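Oligogalacturonate lyase (Vibrio parahaemolyticus RIMD 2210633, PDB 3C5M) probably cleaves short pectin-derived oligogalacturonates by lyase chemistry, using a manganese-containing site in a seven-bladed beta-propeller. Local coordinates at residues R60-L65 with R93-V98; E156-F161 with E208-L213. One frame throughout, in Å; residues are numbered along the deposited sequence.

Contact 1: residues R60-L65 with R93-V98; sequences RNYYLL and RAFFYV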
# COMPACT_ATOMS: atom_id res chain seq x y z
N ARG A 60 17.72 -6.42 4.12
CA ARG A 60 16.51 -6.10 3.40
C ARG A 60 16.71 -4.66 2.90
O ARG A 60 16.54 -3.73 3.68
CB ARG A 60 15.33 -6.19 4.39
CG ARG A 60 13.94 -6.18 3.78
CD ARG A 60 13.70 -7.41 2.92
NE ARG A 60 13.93 -8.67 3.65
CZ ARG A 60 13.13 -9.16 4.60
NH1 ARG A 60 12.03 -8.50 4.96
NH2 ARG A 60 13.44 -10.31 5.18
N ASN A 61 17.09 -4.49 1.63
CA ASN A 61 17.34 -3.17 0.99
C ASN A 61 16.50 -2.93 -0.27
O ASN A 61 15.84 -3.84 -0.76
CB ASN A 61 18.80 -3.03 0.57
CG ASN A 61 19.75 -3.10 1.75
OD1 ASN A 61 19.58 -2.38 2.74
ND2 ASN A 61 20.78 -3.96 1.64
N TYR A 62 16.55 -1.72 -0.82
CA TYR A 62 15.80 -1.37 -2.03
C TYR A 62 16.57 -1.56 -3.32
O TYR A 62 17.77 -1.22 -3.42
CB TYR A 62 15.34 0.08 -1.97
CG TYR A 62 14.08 0.30 -1.19
CD1 TYR A 62 12.85 -0.06 -1.71
CD2 TYR A 62 14.13 0.87 0.07
CE1 TYR A 62 11.68 0.15 -1.00
CE2 TYR A 62 12.98 1.08 0.78
CZ TYR A 62 11.75 0.72 0.25
OH TYR A 62 10.60 1.01 0.95
N TYR A 63 15.89 -2.07 -4.33
CA TYR A 63 16.53 -2.27 -5.63
C TYR A 63 15.66 -1.63 -6.72
O TYR A 63 14.49 -1.34 -6.48
CB TYR A 63 16.72 -3.77 -5.90
CG TYR A 63 17.80 -4.43 -5.03
CD1 TYR A 63 19.09 -4.63 -5.52
CD2 TYR A 63 17.52 -4.79 -3.70
CE1 TYR A 63 20.09 -5.17 -4.70
CE2 TYR A 63 18.51 -5.32 -2.87
CZ TYR A 63 19.79 -5.51 -3.38
OH TYR A 63 20.78 -6.02 -2.56
N LEU A 64 16.25 -1.37 -7.87
CA LEU A 64 15.51 -0.83 -9.00
C LEU A 64 15.79 -1.86 -10.09
O LEU A 64 16.93 -2.03 -10.49
CB LEU A 64 16.05 0.53 -9.45
CG LEU A 64 15.17 1.19 -10.53
CD1 LEU A 64 13.86 1.61 -9.90
CD2 LEU A 64 15.87 2.38 -11.15
N LEU A 65 14.75 -2.55 -10.52
CA LEU A 65 14.87 -3.57 -11.54
C LEU A 65 14.53 -3.01 -12.91
O LEU A 65 13.55 -2.28 -13.06
CB LEU A 65 13.94 -4.75 -11.24
CG LEU A 65 13.88 -5.88 -12.27
CD1 LEU A 65 15.25 -6.50 -12.43
CD2 LEU A 65 12.86 -6.94 -11.84
N ARG A 93 12.73 10.60 -10.90
CA ARG A 93 14.16 10.85 -10.79
C ARG A 93 14.65 10.50 -9.40
O ARG A 93 15.83 10.67 -9.07
CB ARG A 93 14.46 12.31 -11.12
CG ARG A 93 14.07 12.70 -12.54
CD ARG A 93 14.72 14.00 -12.92
NE ARG A 93 16.18 13.86 -12.90
CZ ARG A 93 17.03 14.88 -12.80
NH1 ARG A 93 16.57 16.12 -12.71
NH2 ARG A 93 18.34 14.64 -12.80
N ALA A 94 13.75 9.99 -8.58
CA ALA A 94 14.10 9.62 -7.23
C ALA A 94 12.99 8.82 -6.55
O ALA A 94 11.86 8.76 -7.05
CB ALA A 94 14.39 10.90 -6.43
N PHE A 95 13.32 8.19 -5.43
CA PHE A 95 12.32 7.45 -4.67
C PHE A 95 12.53 7.83 -3.21
O PHE A 95 13.59 8.33 -2.86
CB PHE A 95 12.43 5.92 -4.90
CG PHE A 95 13.31 5.19 -3.91
CD1 PHE A 95 14.70 5.20 -4.06
CD2 PHE A 95 12.75 4.49 -2.84
CE1 PHE A 95 15.52 4.52 -3.16
CE2 PHE A 95 13.56 3.80 -1.93
CZ PHE A 95 14.95 3.82 -2.09
N PHE A 96 11.50 7.64 -2.39
CA PHE A 96 11.58 8.00 -0.97
C PHE A 96 11.35 6.78 -0.09
O PHE A 96 10.59 5.88 -0.45
CB PHE A 96 10.51 9.03 -0.60
CG PHE A 96 10.66 10.36 -1.29
CD1 PHE A 96 10.43 10.48 -2.66
CD2 PHE A 96 11.00 11.49 -0.57
CE1 PHE A 96 10.53 11.72 -3.30
CE2 PHE A 96 11.10 12.74 -1.20
CZ PHE A 96 10.87 12.85 -2.57
N TYR A 97 12.00 6.77 1.07
CA TYR A 97 11.82 5.69 2.02
C TYR A 97 12.25 6.14 3.40
O TYR A 97 12.94 7.14 3.52
CB TYR A 97 12.62 4.46 1.60
CG TYR A 97 14.08 4.53 1.97
CD1 TYR A 97 14.96 5.33 1.23
CD2 TYR A 97 14.59 3.77 3.03
CE1 TYR A 97 16.32 5.38 1.55
CE2 TYR A 97 15.95 3.81 3.36
CZ TYR A 97 16.81 4.61 2.61
OH TYR A 97 18.15 4.67 2.93
N VAL A 98 11.84 5.40 4.42
CA VAL A 98 12.19 5.73 5.79
C VAL A 98 13.21 4.75 6.34
O VAL A 98 13.05 3.53 6.23
CB VAL A 98 10.95 5.72 6.70
CG1 VAL A 98 11.36 5.98 8.14
CG2 VAL A 98 9.95 6.75 6.22
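Tyr62 meets Phe95 and Tyr97 in an aromatic cluster between two neighbouring blades of the propeller, strand 61-66 belonging to one antiparallel sheet and strand 94-99 to the next. Even the closest CA atoms, those of Tyr62 and Tyr97, lie 9.1 Å apart, so side chains alone span the gap.

Tyr62 meets the two rings in different ways. Phe95 brings the end of its ring over one face of the tyrosine: Phe95 CE2 stands 3.6 Å from Tyr62 CD2, offset toward the rim, with Phe95 CZ close to Tyr62 CG as well. The centroids are 4.9 Å apart and the planes make 59°, an oblique pairing. With Tyr97 the geometry is offset edge-to-face, the edge of Tyr62 directed at the face of Tyr97 with planes at 63°.

A ring carbon also meets a methylene: Tyr62 CE2 packs 3.5 Å from Tyr97 CB. The first torsion of Tyr97, 80°, puts CG between its backbone N and carbonyl carbon. The side chains of Tyr62 and Tyr97 pass each other pointing opposite ways.

Polar ends are satisfied by partners beyond the two strands. Tyr62 OH bonds to the carbonyl O of Asn82, and Tyr97 OH to Glu114 OE1 and Lys99 NZ. Leu51 of strand 49-54 touches both Tyr62 and Phe95.

All three touching residues are buried, and the contact between them is wholly apolar; the blades are therefore joined here by ring packing, while the hydroxyl bonds restrict where the two tyrosine rings can lie.

Contact 2: residues E156-F161 with E208-L213; sequences EKFAEF and EGPHDL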
# COMPACT_ATOMS: atom_id res chain seq x y z
N GLU A 156 -5.00 -8.20 22.31
CA GLU A 156 -5.37 -7.70 23.63
C GLU A 156 -4.75 -6.31 23.80
O GLU A 156 -5.35 -5.43 24.41
CB GLU A 156 -4.85 -8.64 24.73
CG GLU A 156 -5.58 -9.98 24.88
CD GLU A 156 -5.25 -11.00 23.78
OE1 GLU A 156 -5.65 -10.76 22.62
OE2 GLU A 156 -4.60 -12.02 24.08
N LYS A 157 -3.55 -6.13 23.26
CA LYS A 157 -2.85 -4.85 23.33
C LYS A 157 -3.36 -3.88 22.27
O LYS A 157 -3.18 -2.66 22.39
CB LYS A 157 -1.34 -5.05 23.16
CG LYS A 157 -0.57 -5.20 24.46
CD LYS A 157 -0.69 -3.94 25.32
CE LYS A 157 -0.14 -2.71 24.61
NZ LYS A 157 -0.50 -1.43 25.30
N PHE A 158 -4.00 -4.42 21.24
CA PHE A 158 -4.54 -3.60 20.16
C PHE A 158 -5.70 -2.75 20.67
O PHE A 158 -5.64 -1.52 20.64
CB PHE A 158 -5.03 -4.48 19.02
CG PHE A 158 -5.60 -3.71 17.87
CD1 PHE A 158 -4.76 -2.98 17.03
CD2 PHE A 158 -6.97 -3.72 17.62
CE1 PHE A 158 -5.28 -2.26 15.95
CE2 PHE A 158 -7.50 -3.01 16.55
CZ PHE A 158 -6.66 -2.28 15.71
N ALA A 159 -6.76 -3.42 21.13
CA ALA A 159 -7.93 -2.72 21.65
C ALA A 159 -7.51 -1.86 22.83
O ALA A 159 -8.01 -0.75 23.01
CB ALA A 159 -8.99 -3.72 22.06
N GLU A 160 -6.59 -2.38 23.64
CA GLU A 160 -6.09 -1.67 24.81
C GLU A 160 -5.57 -0.28 24.44
O GLU A 160 -5.94 0.72 25.05
CB GLU A 160 -4.97 -2.50 25.46
CG GLU A 160 -3.82 -1.69 26.09
CD GLU A 160 -4.26 -0.84 27.27
OE1 GLU A 160 -3.41 -0.10 27.82
OE2 GLU A 160 -5.45 -0.90 27.65
N PHE A 161 -4.71 -0.23 23.43
CA PHE A 161 -4.13 1.02 22.96
C PHE A 161 -5.21 1.98 22.46
O PHE A 161 -5.14 3.18 22.68
CB PHE A 161 -3.14 0.76 21.84
CG PHE A 161 -2.47 2.00 21.35
CD1 PHE A 161 -1.53 2.66 22.15
CD2 PHE A 161 -2.76 2.51 20.09
CE1 PHE A 161 -0.90 3.82 21.71
CE2 PHE A 161 -2.13 3.68 19.63
CZ PHE A 161 -1.19 4.34 20.44
N GLU A 208 -7.93 4.50 13.88
CA GLU A 208 -7.54 3.10 13.99
C GLU A 208 -8.28 2.45 15.13
O GLU A 208 -8.97 3.13 15.89
CB GLU A 208 -6.04 2.97 14.21
CG GLU A 208 -5.23 3.29 12.99
CD GLU A 208 -5.60 2.41 11.81
OE1 GLU A 208 -5.04 2.62 10.71
OE2 GLU A 208 -6.46 1.51 11.98
N GLY A 209 -8.14 1.14 15.25
CA GLY A 209 -8.82 0.42 16.32
C GLY A 209 -9.83 -0.57 15.77
O GLY A 209 -10.09 -0.57 14.57
N PRO A 210 -10.43 -1.42 16.62
CA PRO A 210 -11.41 -2.39 16.13
C PRO A 210 -12.55 -1.73 15.36
O PRO A 210 -13.08 -0.70 15.77
CB PRO A 210 -11.89 -3.07 17.42
CG PRO A 210 -11.71 -2.00 18.44
CD PRO A 210 -10.36 -1.44 18.09
N HIS A 211 -12.91 -2.34 14.24
CA HIS A 211 -13.97 -1.82 13.39
C HIS A 211 -15.33 -1.80 14.09
O HIS A 211 -16.30 -1.29 13.54
CB HIS A 211 -14.07 -2.65 12.11
CG HIS A 211 -14.46 -4.08 12.33
ND1 HIS A 211 -14.99 -4.87 11.32
CD2 HIS A 211 -14.38 -4.87 13.42
CE1 HIS A 211 -15.22 -6.08 11.79
NE2 HIS A 211 -14.86 -6.11 13.06
N ASP A 212 -15.39 -2.38 15.28
CA ASP A 212 -16.63 -2.42 16.04
C ASP A 212 -16.81 -1.19 16.91
O ASP A 212 -17.64 -0.34 16.62
CB ASP A 212 -16.66 -3.67 16.92
CG ASP A 212 -16.82 -4.95 16.12
OD1 ASP A 212 -16.70 -6.04 16.73
OD2 ASP A 212 -17.08 -4.86 14.90
N LEU A 213 -16.03 -1.10 17.97
CA LEU A 213 -16.12 0.03 18.88
C LEU A 213 -15.39 1.27 18.35
O LEU A 213 -14.60 1.88 19.06
CB LEU A 213 -15.56 -0.35 20.26
CG LEU A 213 -14.34 -1.26 20.30
CD1 LEU A 213 -13.67 -1.18 21.66
CD2 LEU A 213 -14.76 -2.70 20.00
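Helix 155-163, which lies in the chain between strands 138-145 and 168-174, rests here against the loop that links strands 202-207 and 219-222 of the propeller. A single aromatic side chain, Phe158, makes the close contacts, and it meets chiefly the backbone around the Gly209-Pro210 peptide bond.

The far end of the phenyl ring does the touching. Phe158 CE2 lies 3.3 Å from Pro210 N, and Phe158 CZ comes 3.5 Å from Gly209 CA. Phe158 CE2 also reaches the pyrrolidine, 3.6 Å from Pro210 CD, so ring atoms CE2 and CZ together follow the chain from the glycine into the proline. Gly209 C and Pro210 N approach the phenyl ring obliquely, whereas Pro210 CA sits at its edge, in the ring plane. CG of Phe158 is anti to the backbone N (chi1 -180°), a torsion that carries the ring off the helix to the loop.

In a beta-propeller each blade is a small antiparallel sheet; strands 138-145 and 168-174 belong to one such sheet and 202-207 and 219-222 to the next, so the contact lies where two successive sheets adjoin. Gly209 has phi 116° and psi 172°, backbone angles at which a CB would press on the preceding carbonyl O, a conformation that suits a residue without a side chain. Beyond the two segments, the Phe158 ring also meets the rings of Trp155 and Trp189, and Phe161, nearly one helical turn along, sets its ring edge-to-face with Trp189. Pro210 additionally touches Tyr162. On the loop side, Glu208 OE2 forms a salt bridge with Arg217 NH2. The Phe158 side chain lies about 14 Å from the bound manganese ion.

Overall arrangement
From the N terminus, the chain first reaches strand 61-66 and, after 27 residues between the segments, closes contact 1 on strand 94-99, joining two successive blades of the propeller. It then completes that sheet and runs on through strands 124-132 and 138-145 to helix 155-163, and closes a longer loop at contact 2 in residues 208-213, with 46 residues between the segments. The two loops are in series, neither nested nor crossed. The centres of contact 1 and contact 2 are about 33 Å apart, on opposite sides of the centre of the chain. Contact 1 ties strands of two successive sheets; contact 2 ties helix 155-163 to a loop of the sheet that begins with strand 190-196.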